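Local atomic coordinates of WbbZ protein (PDB entry 6X1L), a protein that is of uncharacterised function but belongs to the polysaccharide pyruvyl transferase family, and so may act in the making or modification of surface polysaccharide. Residues A[13-18]-A[98-103]; A[31-36]-A[207-212]; A[43-46]-A[50-53]; A[150-155]-A[257-262]; A[233-236]-A[240-243]. All coordinates share one frame; numbering follows the deposited sequence.

Interaction 1: residues A[13-18]-A[98-103]; sequences LLLKSY and KVIIMP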
# COMPACT_ATOMS: atom_id res chain seq x y z
N LEU A 13 -26.92 3.14 -16.98
CA LEU A 13 -28.10 2.47 -17.52
C LEU A 13 -27.70 1.27 -18.37
O LEU A 13 -28.35 0.22 -18.33
CB LEU A 13 -28.93 3.45 -18.35
CG LEU A 13 -29.49 4.65 -17.58
CD1 LEU A 13 -30.06 5.69 -18.53
CD2 LEU A 13 -30.56 4.19 -16.59
N LEU A 14 -26.62 1.40 -19.14
CA LEU A 14 -26.19 0.32 -20.03
C LEU A 14 -25.78 -0.92 -19.24
O LEU A 14 -26.24 -2.03 -19.54
CB LEU A 14 -25.05 0.81 -20.91
CG LEU A 14 -24.71 0.03 -22.17
CD1 LEU A 14 -25.91 -0.07 -23.11
CD2 LEU A 14 -23.56 0.74 -22.86
N LEU A 15 -24.92 -0.76 -18.24
CA LEU A 15 -24.51 -1.93 -17.47
C LEU A 15 -25.67 -2.50 -16.67
O LEU A 15 -25.77 -3.73 -16.52
CB LEU A 15 -23.32 -1.59 -16.57
CG LEU A 15 -21.99 -1.81 -17.31
CD1 LEU A 15 -20.85 -1.13 -16.62
CD2 LEU A 15 -21.70 -3.30 -17.46
N LYS A 16 -26.55 -1.65 -16.15
CA LYS A 16 -27.75 -2.16 -15.49
C LYS A 16 -28.63 -2.93 -16.46
O LYS A 16 -29.28 -3.91 -16.07
CB LYS A 16 -28.53 -1.00 -14.85
CG LYS A 16 -27.80 -0.37 -13.68
CD LYS A 16 -28.76 0.28 -12.69
CE LYS A 16 -29.06 1.72 -13.07
NZ LYS A 16 -29.70 2.44 -11.94
N SER A 17 -28.66 -2.53 -17.73
CA SER A 17 -29.44 -3.26 -18.73
C SER A 17 -28.87 -4.66 -18.95
O SER A 17 -29.62 -5.63 -19.02
CB SER A 17 -29.48 -2.48 -20.04
OG SER A 17 -30.20 -3.20 -21.03
N TYR A 18 -27.54 -4.77 -19.05
CA TYR A 18 -26.92 -6.08 -19.19
C TYR A 18 -27.15 -6.95 -17.96
O TYR A 18 -27.24 -8.18 -18.08
CB TYR A 18 -25.42 -5.93 -19.44
CG TYR A 18 -25.06 -5.22 -20.72
CD1 TYR A 18 -25.70 -5.51 -21.91
CD2 TYR A 18 -24.06 -4.25 -20.73
CE1 TYR A 18 -25.36 -4.85 -23.08
CE2 TYR A 18 -23.71 -3.60 -21.88
CZ TYR A 18 -24.36 -3.90 -23.06
OH TYR A 18 -24.01 -3.23 -24.20
N LYS A 98 -20.85 -13.03 -23.78
CA LYS A 98 -20.24 -11.79 -24.23
C LYS A 98 -19.03 -11.50 -23.36
O LYS A 98 -18.92 -12.01 -22.24
CB LYS A 98 -21.21 -10.61 -24.17
CG LYS A 98 -22.42 -10.71 -25.07
CD LYS A 98 -22.02 -10.62 -26.52
CE LYS A 98 -23.24 -10.64 -27.43
NZ LYS A 98 -22.84 -10.63 -28.86
N VAL A 99 -18.14 -10.67 -23.87
CA VAL A 99 -17.03 -10.13 -23.10
C VAL A 99 -17.14 -8.61 -23.15
O VAL A 99 -17.05 -8.00 -24.22
CB VAL A 99 -15.66 -10.60 -23.62
CG1 VAL A 99 -14.55 -9.75 -23.02
CG2 VAL A 99 -15.45 -12.06 -23.26
N ILE A 100 -17.36 -8.00 -21.98
CA ILE A 100 -17.46 -6.55 -21.86
C ILE A 100 -16.11 -6.03 -21.37
O ILE A 100 -15.66 -6.38 -20.27
CB ILE A 100 -18.59 -6.15 -20.90
CG1 ILE A 100 -19.94 -6.60 -21.44
CG2 ILE A 100 -18.58 -4.64 -20.68
CD1 ILE A 100 -21.10 -6.23 -20.55
N ILE A 101 -15.47 -5.21 -22.19
CA ILE A 101 -14.21 -4.58 -21.82
C ILE A 101 -14.52 -3.22 -21.21
O ILE A 101 -14.97 -2.31 -21.90
CB ILE A 101 -13.27 -4.46 -23.03
CG1 ILE A 101 -12.91 -5.85 -23.56
CG2 ILE A 101 -12.01 -3.69 -22.65
CD1 ILE A 101 -11.95 -5.83 -24.73
N MSE A 102 -14.29 -3.09 -19.90
CA MSE A 102 -14.54 -1.84 -19.20
C MSE A 102 -13.59 -0.75 -19.73
O MSE A 102 -12.59 -1.08 -20.37
CB MSE A 102 -14.38 -2.06 -17.69
CG MSE A 102 -15.39 -3.07 -17.13
SE MSE A 102 -17.26 -2.48 -17.28
CE MSE A 102 -17.35 -1.51 -15.57
N PRO A 103 -13.92 0.55 -19.50
CA PRO A 103 -13.19 1.64 -20.19
C PRO A 103 -11.68 1.47 -20.26
O PRO A 103 -11.00 1.49 -19.23
CB PRO A 103 -13.58 2.87 -19.36
CG PRO A 103 -14.96 2.56 -18.91
CD PRO A 103 -14.99 1.08 -18.64
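Ile100 and Met102 of strand 98-102 meet Leu15 and Tyr18 of the helical segment 13-18 through methyl groups and one ring side. The closest approach is Tyr18 CD2 to Ile100 CD1, 3.6 Å; CE2 of the same ring lies 3.9 Å from that methyl, which sits obliquely to the ring plane. Ile100 reaches this far because CG1 lies beside its backbone N and CD1 then continues the extended chain, carrying the delta methyl out to the helix. One helical turn back, Leu15 CD2 stands 4.3 Å from Ile100 CD1, so a single methyl is set against both helix residues. The other branch of Leu15 goes to Met102, a selenomethionine: Leu15 CD1 is 3.7 Å from Met102 CE and 3.9 Å from Met102 SE. The CB of Met102 does not point at the helix; bends at chi2 (-64°) and chi3 (-88°) fold the chain round and bring SE and CE to the leucine. The contact is wholly apolar and mostly buried, 162 Å² in all. The backbones stand well apart, with segment axes 12.3 Å from each other and running nearly antiparallel at 156°, and these side chains bridge the gap between them. Further out, Ile68 and Ile70 of strand 67-71 flank Ile100 on the sheet, Val121 and Phe123 of strand 120-124 meet Tyr18 and Ile100 respectively, and Phe11 on an earlier turn of the helix touches Met102. Helix 6-21 thus lies on one side of the six-stranded parallel sheet, over strands 98-104 and 120-124.

Interaction 2: residues A[31-36]-A[207-212]; sequences GNAGDG and RNSTRC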
# COMPACT_ATOMS: atom_id res chain seq x y z
N GLY A 31 -1.96 -5.31 -12.51
CA GLY A 31 -1.00 -4.27 -12.80
C GLY A 31 -0.56 -3.58 -11.52
O GLY A 31 -0.64 -4.14 -10.44
N ASN A 32 -0.10 -2.34 -11.69
CA ASN A 32 0.45 -1.58 -10.57
C ASN A 32 -0.68 -0.94 -9.77
O ASN A 32 -1.86 -1.24 -9.98
CB ASN A 32 1.48 -0.56 -11.08
CG ASN A 32 0.90 0.45 -12.05
OD1 ASN A 32 -0.24 0.91 -11.91
ND2 ASN A 32 1.69 0.82 -13.05
N ALA A 33 -0.33 -0.05 -8.85
CA ALA A 33 -1.32 0.55 -7.97
C ALA A 33 -2.28 1.47 -8.72
O ALA A 33 -3.38 1.72 -8.22
CB ALA A 33 -0.62 1.32 -6.84
N GLY A 34 -1.89 1.97 -9.89
CA GLY A 34 -2.85 2.63 -10.75
C GLY A 34 -4.00 1.72 -11.12
O GLY A 34 -5.16 2.13 -11.11
N ASP A 35 -3.69 0.46 -11.42
CA ASP A 35 -4.74 -0.52 -11.72
C ASP A 35 -5.57 -0.87 -10.49
O ASP A 35 -6.72 -1.29 -10.64
CB ASP A 35 -4.10 -1.76 -12.33
CG ASP A 35 -3.60 -1.51 -13.73
OD1 ASP A 35 -4.43 -1.22 -14.61
OD2 ASP A 35 -2.36 -1.56 -13.95
N GLY A 36 -5.01 -0.70 -9.29
CA GLY A 36 -5.83 -0.83 -8.10
C GLY A 36 -6.83 0.30 -7.95
O GLY A 36 -7.91 0.10 -7.37
N ARG A 207 -8.97 -0.96 -2.37
CA ARG A 207 -9.36 0.32 -1.79
C ARG A 207 -8.30 0.85 -0.83
O ARG A 207 -8.04 2.06 -0.78
CB ARG A 207 -10.71 0.19 -1.08
CG ARG A 207 -11.89 0.12 -2.07
CD ARG A 207 -13.18 0.57 -1.40
NE ARG A 207 -14.34 0.52 -2.29
CZ ARG A 207 -15.18 -0.50 -2.36
NH1 ARG A 207 -15.00 -1.56 -1.58
NH2 ARG A 207 -16.22 -0.47 -3.19
N ASN A 208 -7.65 -0.03 -0.06
CA ASN A 208 -6.65 0.44 0.89
C ASN A 208 -5.36 0.85 0.19
O ASN A 208 -4.72 1.83 0.60
CB ASN A 208 -6.41 -0.62 1.96
CG ASN A 208 -7.55 -0.70 2.95
OD1 ASN A 208 -8.12 0.32 3.33
ND2 ASN A 208 -7.90 -1.91 3.36
N SER A 209 -4.97 0.14 -0.87
CA SER A 209 -3.86 0.63 -1.69
C SER A 209 -4.17 2.00 -2.28
O SER A 209 -3.29 2.86 -2.36
CB SER A 209 -3.55 -0.37 -2.81
OG SER A 209 -2.62 0.19 -3.72
N THR A 210 -5.43 2.22 -2.69
CA THR A 210 -5.80 3.51 -3.23
C THR A 210 -5.80 4.59 -2.15
O THR A 210 -5.43 5.74 -2.41
CB THR A 210 -7.17 3.41 -3.92
OG1 THR A 210 -7.11 2.40 -4.94
CG2 THR A 210 -7.56 4.73 -4.55
N ARG A 211 -6.20 4.23 -0.93
CA ARG A 211 -6.07 5.16 0.19
C ARG A 211 -4.62 5.58 0.39
O ARG A 211 -4.34 6.77 0.59
CB ARG A 211 -6.63 4.53 1.46
CG ARG A 211 -8.15 4.46 1.48
CD ARG A 211 -8.72 4.00 2.82
NE ARG A 211 -10.18 3.99 2.78
CZ ARG A 211 -10.92 2.91 2.54
NH1 ARG A 211 -10.34 1.73 2.34
NH2 ARG A 211 -12.24 3.01 2.51
N CYS A 212 -3.69 4.63 0.31
CA CYS A 212 -2.27 4.94 0.46
C CYS A 212 -1.84 6.01 -0.54
O CYS A 212 -1.24 7.02 -0.17
CB CYS A 212 -1.43 3.68 0.28
SG CYS A 212 -1.50 2.53 1.67
O HOH W 1 -4.31 1.32 -5.56
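Water 1 is gripped by three oxygens and bridges the two helices: it donates to Ala33 O at 2.8 Å and to Thr210 OG1 at 3.1 Å, and is hydrogen-bonded to Ser209 OG at 2.7 Å. Ser209 turns its hydroxyl toward the 31-36 side with OG trans to the backbone N (chi1 171°), where it also rests 3.9 Å from Ala33 CB. Thr210 keeps OG1 beside its own backbone N instead, which suits the bond it makes to Ala206 O one turn earlier; OG1 is also bonded to Ser40 OG and lies 3.4 Å from Gly36 O. The backbone of Gly36 faces the threonine, its CA being 6.5 Å from that of Thr210. The start of helix 33-48 is fixed by a capping box: Asn32, the N-cap, takes a weak bond from Gly34 N to its OD1 (2.8 Å), and Asp35 OD2 accepts a weak one from Asn32 N. Along helix 203-218, Arg211 NH1 donates to Asn208 OD1 at 2.8 Å from above the amide's carbonyl plane, 48° out of it. Asn208, Ser209, Arg211 and Cys212 also pack against the second subunit. All four residues that touch across the contact are buried, and the chemistry implies that a buried water serves as part of the interface, linking Ala33 O to both hydroxyls, with Thr210 OG1 held also by Ala206 and Ser40.

Interaction 3: residues A[43-46]-A[50-53]; sequences YDFF and ALTY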
# COMPACT_ATOMS: atom_id res chain seq x y z
N TYR A 43 -15.44 -1.19 -8.06
CA TYR A 43 -16.23 -1.71 -6.95
C TYR A 43 -17.21 -0.66 -6.44
O TYR A 43 -18.35 -0.98 -6.10
CB TYR A 43 -15.30 -2.20 -5.83
CG TYR A 43 -14.45 -3.37 -6.26
CD1 TYR A 43 -15.03 -4.48 -6.88
CD2 TYR A 43 -13.07 -3.37 -6.08
CE1 TYR A 43 -14.26 -5.55 -7.29
CE2 TYR A 43 -12.29 -4.44 -6.49
CZ TYR A 43 -12.89 -5.53 -7.10
OH TYR A 43 -12.12 -6.59 -7.50
N ASP A 44 -16.78 0.61 -6.39
CA ASP A 44 -17.70 1.69 -6.05
C ASP A 44 -18.84 1.77 -7.06
O ASP A 44 -20.00 2.00 -6.69
CB ASP A 44 -16.95 3.02 -5.99
CG ASP A 44 -15.90 3.05 -4.89
OD1 ASP A 44 -15.84 2.10 -4.09
OD2 ASP A 44 -15.12 4.03 -4.83
N PHE A 45 -18.52 1.57 -8.34
CA PHE A 45 -19.54 1.64 -9.39
C PHE A 45 -20.56 0.51 -9.26
O PHE A 45 -21.76 0.73 -9.40
CB PHE A 45 -18.86 1.61 -10.75
CG PHE A 45 -19.82 1.46 -11.90
CD1 PHE A 45 -20.47 2.56 -12.43
CD2 PHE A 45 -20.07 0.22 -12.46
CE1 PHE A 45 -21.35 2.43 -13.49
CE2 PHE A 45 -20.95 0.08 -13.51
CZ PHE A 45 -21.59 1.19 -14.03
N PHE A 46 -20.09 -0.71 -8.98
CA PHE A 46 -21.01 -1.83 -8.79
C PHE A 46 -21.93 -1.61 -7.61
O PHE A 46 -23.14 -1.84 -7.70
CB PHE A 46 -20.22 -3.13 -8.60
CG PHE A 46 -19.53 -3.62 -9.85
CD1 PHE A 46 -19.99 -3.24 -11.10
CD2 PHE A 46 -18.43 -4.46 -9.76
CE1 PHE A 46 -19.35 -3.69 -12.24
CE2 PHE A 46 -17.80 -4.91 -10.90
CZ PHE A 46 -18.26 -4.53 -12.15
N ALA A 50 -26.17 -1.14 -7.56
CA ALA A 50 -26.73 -2.41 -7.12
C ALA A 50 -26.38 -3.56 -8.07
O ALA A 50 -27.18 -4.47 -8.28
CB ALA A 50 -28.25 -2.32 -6.95
N LEU A 51 -25.19 -3.52 -8.66
CA LEU A 51 -24.77 -4.53 -9.63
C LEU A 51 -24.00 -5.62 -8.89
O LEU A 51 -22.87 -5.40 -8.44
CB LEU A 51 -23.91 -3.90 -10.73
CG LEU A 51 -24.60 -2.83 -11.56
CD1 LEU A 51 -23.61 -2.19 -12.51
CD2 LEU A 51 -25.77 -3.42 -12.33
N THR A 52 -24.61 -6.79 -8.76
CA THR A 52 -23.93 -7.93 -8.17
C THR A 52 -23.07 -8.63 -9.21
O THR A 52 -23.36 -8.59 -10.41
CB THR A 52 -24.93 -8.91 -7.56
OG1 THR A 52 -25.80 -9.40 -8.58
CG2 THR A 52 -25.76 -8.22 -6.48
N TYR A 53 -22.01 -9.28 -8.74
CA TYR A 53 -21.09 -9.98 -9.62
C TYR A 53 -20.51 -11.17 -8.88
O TYR A 53 -20.61 -11.27 -7.65
CB TYR A 53 -19.96 -9.05 -10.10
CG TYR A 53 -19.05 -8.56 -8.98
CD1 TYR A 53 -19.40 -7.46 -8.20
CD2 TYR A 53 -17.86 -9.21 -8.69
CE1 TYR A 53 -18.58 -7.01 -7.18
CE2 TYR A 53 -17.03 -8.77 -7.66
CZ TYR A 53 -17.40 -7.67 -6.92
OH TYR A 53 -16.59 -7.22 -5.90
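A Schellman motif ends helix 33-48 at this contact, and the chain returning through 50-53 lays Leu51 and Tyr53 against Tyr43, Phe45 and Phe46 of the helix. Leu51 N donates to Phe46 O at 2.8 Å, nearly straight at 161°, and Ala50 N to Glu47 O completes the motif. Ala50, with positive phi, is the C-prime residue that reverses the chain. Phe46 is wedged between Leu51 and Tyr53, which follow the turn. Its CD1 side meets Leu51 CB at 4.0 Å, while on the CD2 side Phe46 CD2 lies 3.5 Å from Tyr53 CD1. These two rings are inclined at 41°, and Phe46 CE2 lies over one face of the tyrosine, toward its rim. Tyr53 CG stands between backbone N and carbonyl carbon (chi1 65°), a placement that turns the ring toward Phe46 and Tyr43. Its hydroxyl reaches Tyr43, with Tyr53 OH 3.2 Å from Tyr43 CE1; the rings are near parallel but so far slid that they barely overlap. The OH of Tyr43 is itself bonded to Trp200 O. On another side of the helix, Phe45 CE2 touches Leu51 CD1 at 3.6 Å, and Phe11 and Tyr153 also meet the Phe45 ring. A Schellman-ended helix leading into a parallel strand, here edge strand 53-55, is typical of alpha/beta folds; the aromatic cluster lies beside that connection.

Interaction 4: residues A[150-155]-A[257-262]; sequences MAFYLD and YSLFNR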
# COMPACT_ATOMS: atom_id res chain seq x y z
N MSE A 150 -12.56 4.50 -15.44
CA MSE A 150 -13.35 4.17 -14.25
C MSE A 150 -12.99 5.03 -13.04
O MSE A 150 -13.87 5.36 -12.23
CB MSE A 150 -13.18 2.69 -13.87
CG MSE A 150 -13.77 1.70 -14.86
SE MSE A 150 -15.68 1.97 -15.18
CE MSE A 150 -16.37 1.60 -13.40
N ALA A 151 -11.72 5.42 -12.92
CA ALA A 151 -11.27 6.15 -11.73
C ALA A 151 -12.04 7.45 -11.53
O ALA A 151 -12.11 7.94 -10.40
CB ALA A 151 -9.77 6.44 -11.81
N PHE A 152 -12.63 8.02 -12.58
CA PHE A 152 -13.46 9.19 -12.35
C PHE A 152 -14.74 8.85 -11.59
O PHE A 152 -15.38 9.76 -11.05
CB PHE A 152 -13.76 9.89 -13.68
CG PHE A 152 -12.53 10.44 -14.35
CD1 PHE A 152 -12.03 11.69 -14.00
CD2 PHE A 152 -11.83 9.69 -15.28
CE1 PHE A 152 -10.88 12.20 -14.58
CE2 PHE A 152 -10.68 10.19 -15.88
CZ PHE A 152 -10.21 11.45 -15.53
N TYR A 153 -15.09 7.57 -11.49
CA TYR A 153 -16.21 7.11 -10.68
C TYR A 153 -15.84 6.90 -9.21
O TYR A 153 -16.70 6.46 -8.44
CB TYR A 153 -16.78 5.80 -11.22
CG TYR A 153 -17.77 5.95 -12.35
CD1 TYR A 153 -19.13 6.13 -12.08
CD2 TYR A 153 -17.36 5.92 -13.67
CE1 TYR A 153 -20.04 6.27 -13.11
CE2 TYR A 153 -18.27 6.06 -14.71
CZ TYR A 153 -19.61 6.23 -14.42
OH TYR A 153 -20.52 6.37 -15.44
N LEU A 154 -14.60 7.19 -8.82
CA LEU A 154 -14.16 6.90 -7.46
C LEU A 154 -14.98 7.71 -6.45
O LEU A 154 -15.11 8.93 -6.57
CB LEU A 154 -12.68 7.22 -7.31
CG LEU A 154 -11.95 6.74 -6.06
CD1 LEU A 154 -11.80 5.22 -6.07
CD2 LEU A 154 -10.59 7.42 -5.96
N ASP A 155 -15.54 7.02 -5.46
CA ASP A 155 -16.28 7.66 -4.37
C ASP A 155 -15.27 8.27 -3.40
O ASP A 155 -14.97 7.74 -2.33
CB ASP A 155 -17.19 6.65 -3.68
CG ASP A 155 -18.08 7.29 -2.63
OD1 ASP A 155 -18.11 8.54 -2.56
OD2 ASP A 155 -18.74 6.55 -1.88
N TYR A 257 -9.33 13.80 -23.47
CA TYR A 257 -10.73 13.43 -23.36
C TYR A 257 -11.34 13.75 -22.00
O TYR A 257 -12.51 14.16 -21.93
CB TYR A 257 -10.91 11.93 -23.64
CG TYR A 257 -12.36 11.51 -23.64
CD1 TYR A 257 -13.22 11.87 -24.68
CD2 TYR A 257 -12.88 10.75 -22.60
CE1 TYR A 257 -14.55 11.49 -24.68
CE2 TYR A 257 -14.21 10.37 -22.59
CZ TYR A 257 -15.04 10.74 -23.63
OH TYR A 257 -16.36 10.35 -23.62
N SER A 258 -10.58 13.59 -20.91
CA SER A 258 -11.14 13.60 -19.57
C SER A 258 -10.62 14.71 -18.67
O SER A 258 -11.36 15.16 -17.79
CB SER A 258 -10.88 12.25 -18.87
OG SER A 258 -11.56 11.20 -19.53
N LEU A 259 -9.38 15.16 -18.84
CA LEU A 259 -8.79 16.13 -17.93
C LEU A 259 -8.79 17.55 -18.47
O LEU A 259 -8.85 18.50 -17.68
CB LEU A 259 -7.35 15.72 -17.58
CG LEU A 259 -7.22 14.41 -16.80
CD1 LEU A 259 -5.76 14.02 -16.63
CD2 LEU A 259 -7.91 14.52 -15.45
N PHE A 260 -8.73 17.72 -19.79
CA PHE A 260 -8.76 19.05 -20.38
C PHE A 260 -10.05 19.77 -20.01
O PHE A 260 -11.15 19.21 -20.11
CB PHE A 260 -8.63 18.95 -21.90
CG PHE A 260 -8.70 20.27 -22.60
CD1 PHE A 260 -7.56 21.05 -22.74
CD2 PHE A 260 -9.90 20.74 -23.12
CE1 PHE A 260 -7.62 22.27 -23.38
CE2 PHE A 260 -9.96 21.96 -23.76
CZ PHE A 260 -8.82 22.72 -23.89
N ASN A 261 -9.91 21.03 -19.57
CA ASN A 261 -11.02 21.92 -19.25
C ASN A 261 -11.83 21.46 -18.04
O ASN A 261 -12.24 22.29 -17.22
CB ASN A 261 -11.95 22.09 -20.46
N ARG A 262 -12.09 20.15 -17.92
CA ARG A 262 -12.84 19.65 -16.77
C ARG A 262 -12.07 19.84 -15.47
O ARG A 262 -12.68 19.98 -14.40
CB ARG A 262 -13.20 18.18 -16.98
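Phe152 drives the far corner of its ring between Ser258 and Leu259, and this is where the contact is tight. Ser258 CB lies 3.5 Å from Phe152 CZ and 3.6 Å from Phe152 CE2, coming at the ring obliquely. Leu259 arrives at the edge, close to the ring plane, with CD2 at 3.8 Å from Phe152 CZ and 3.9 Å from Phe152 CE1. A wider pi-type turn at 257-259 presents these two residues. The ring is carried outward by a short 3-10 turn at 150-153, held by Tyr153 N to Met150 O at 2.6 Å, and the CB of Phe152 already points at the partner segment. That turn follows strand 144-146, an outermost strand of the six-stranded sheet, and lies in the link to strand 167-172; helix 250-259, which it meets, belongs to the domain of the four-stranded sheet, so the ring spans the join between the two alpha/beta parts. Ser258 OG is bonded to Asp148 OD1, which ties the serine to the chain just before the turn. Ile232 and Tyr263 also border Phe152. The other side is looser: Phe152 remains partly exposed, and the exposed Phe260 and Asn261 lead away from the ring.

Interaction 5: residues A[233-236]-A[240-243]; sequences LASL and EVNF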
# COMPACT_ATOMS: atom_id res chain seq x y z
N LEU A 233 -5.81 10.89 -9.82
CA LEU A 233 -6.07 11.06 -8.39
C LEU A 233 -5.82 12.49 -7.94
O LEU A 233 -6.65 13.10 -7.27
CB LEU A 233 -5.20 10.10 -7.58
CG LEU A 233 -5.59 8.62 -7.52
CD1 LEU A 233 -4.59 7.88 -6.64
CD2 LEU A 233 -7.01 8.45 -7.00
N ALA A 234 -4.67 13.05 -8.32
CA ALA A 234 -4.37 14.43 -7.96
C ALA A 234 -5.37 15.40 -8.56
O ALA A 234 -5.70 16.42 -7.94
CB ALA A 234 -2.95 14.78 -8.40
N SER A 235 -5.88 15.11 -9.77
CA SER A 235 -6.91 15.95 -10.37
C SER A 235 -8.20 15.90 -9.58
O SER A 235 -8.85 16.92 -9.37
CB SER A 235 -7.15 15.54 -11.82
OG SER A 235 -6.02 15.79 -12.63
N LEU A 236 -8.61 14.69 -9.15
CA LEU A 236 -9.76 14.57 -8.27
C LEU A 236 -9.57 15.35 -6.98
O LEU A 236 -10.53 15.90 -6.43
CB LEU A 236 -10.03 13.10 -7.96
CG LEU A 236 -10.36 12.18 -9.14
CD1 LEU A 236 -10.65 10.77 -8.65
CD2 LEU A 236 -11.54 12.73 -9.92
N GLU A 240 -2.71 21.12 -8.12
CA GLU A 240 -2.00 21.62 -9.29
C GLU A 240 -1.16 20.48 -9.85
O GLU A 240 -0.26 19.98 -9.16
CB GLU A 240 -1.15 22.82 -8.91
CG GLU A 240 -0.36 23.41 -10.05
CD GLU A 240 0.40 24.66 -9.63
OE1 GLU A 240 0.02 25.26 -8.61
OE2 GLU A 240 1.36 25.03 -10.33
N VAL A 241 -1.45 20.05 -11.07
CA VAL A 241 -0.91 18.82 -11.63
C VAL A 241 -0.17 19.13 -12.93
O VAL A 241 -0.73 19.77 -13.83
CB VAL A 241 -2.01 17.78 -11.88
CG1 VAL A 241 -1.41 16.48 -12.40
CG2 VAL A 241 -2.80 17.54 -10.60
N ASN A 242 1.07 18.66 -13.02
CA ASN A 242 1.88 18.77 -14.23
C ASN A 242 2.06 17.36 -14.79
O ASN A 242 2.86 16.57 -14.26
CB ASN A 242 3.22 19.44 -13.93
CG ASN A 242 3.05 20.87 -13.44
OD1 ASN A 242 2.37 21.67 -14.07
ND2 ASN A 242 3.66 21.18 -12.30
N PHE A 243 1.32 17.05 -15.84
CA PHE A 243 1.22 15.70 -16.39
C PHE A 243 2.13 15.59 -17.62
O PHE A 243 2.07 16.42 -18.52
CB PHE A 243 -0.23 15.41 -16.76
CG PHE A 243 -0.53 13.95 -16.99
CD1 PHE A 243 0.34 12.97 -16.55
CD2 PHE A 243 -1.69 13.57 -17.66
CE1 PHE A 243 0.05 11.63 -16.77
CE2 PHE A 243 -1.97 12.25 -17.88
CZ PHE A 243 -1.11 11.27 -17.43
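Helix segment 233-236 runs past strand 240-243, the two being joined by three residues, with Ala234 and Val241 nearest in the backbone, their CA atoms 6.7 Å apart. Ala234 and Val241 point their CB atoms at each other, and the contact is essentially one methyl against another: Val241 CG2 lies 3.5 Å from Ala234 CB. The valine has CG1 opposite its backbone N (chi1 -177°) and CG2 beside that nitrogen, which turns the CG2 branch onto the helix. The same methyl sits 3.9 Å from Ala234 C and 4.0 Å from Ser235 N, so it rests on the helix backbone as well as on the alanine. Ser235 joins more remotely, its OG 4.2 Å from Val241 CG2; this buried hydroxyl has its polar partners in Thr266 OG1 and Ala231 O. The small alanine lets the helix lie close to the strand. Together the segments close the beta-alpha-beta unit formed by strand 220-225, helix 228-236 and strand 240-243. Ala234 also touches Val223 of strand 220-225, strand 240-243 is bonded through its backbone to strands 220-225 and 266-268 on its two sides, Leu233 packs against helix 203-218, and Ser235 touches Leu259 of helix 250-259.

How the interactions relate
From the N terminus, interaction 1 closes the first long loop, bringing helix 6-21 onto strand 98-104 of the six-stranded sheet. Interaction 3 nests inside that loop and also inside the loop of interaction 2, with which it shares helix 33-48; a salt bridge from Arg207 to Asp44 joins the two. Interaction 2 crosses interactions 1 and 4 along the chain and ties helix 33-48 to helix 203-218. Interaction 4 opens after interactions 1 and 3 have closed, touching both through Met150, and encloses interaction 5, which it touches through Leu154 and Leu233. Interactions 2 and 4 therefore link the six-stranded and four-stranded parts, while 1, 3 and 5 act within them.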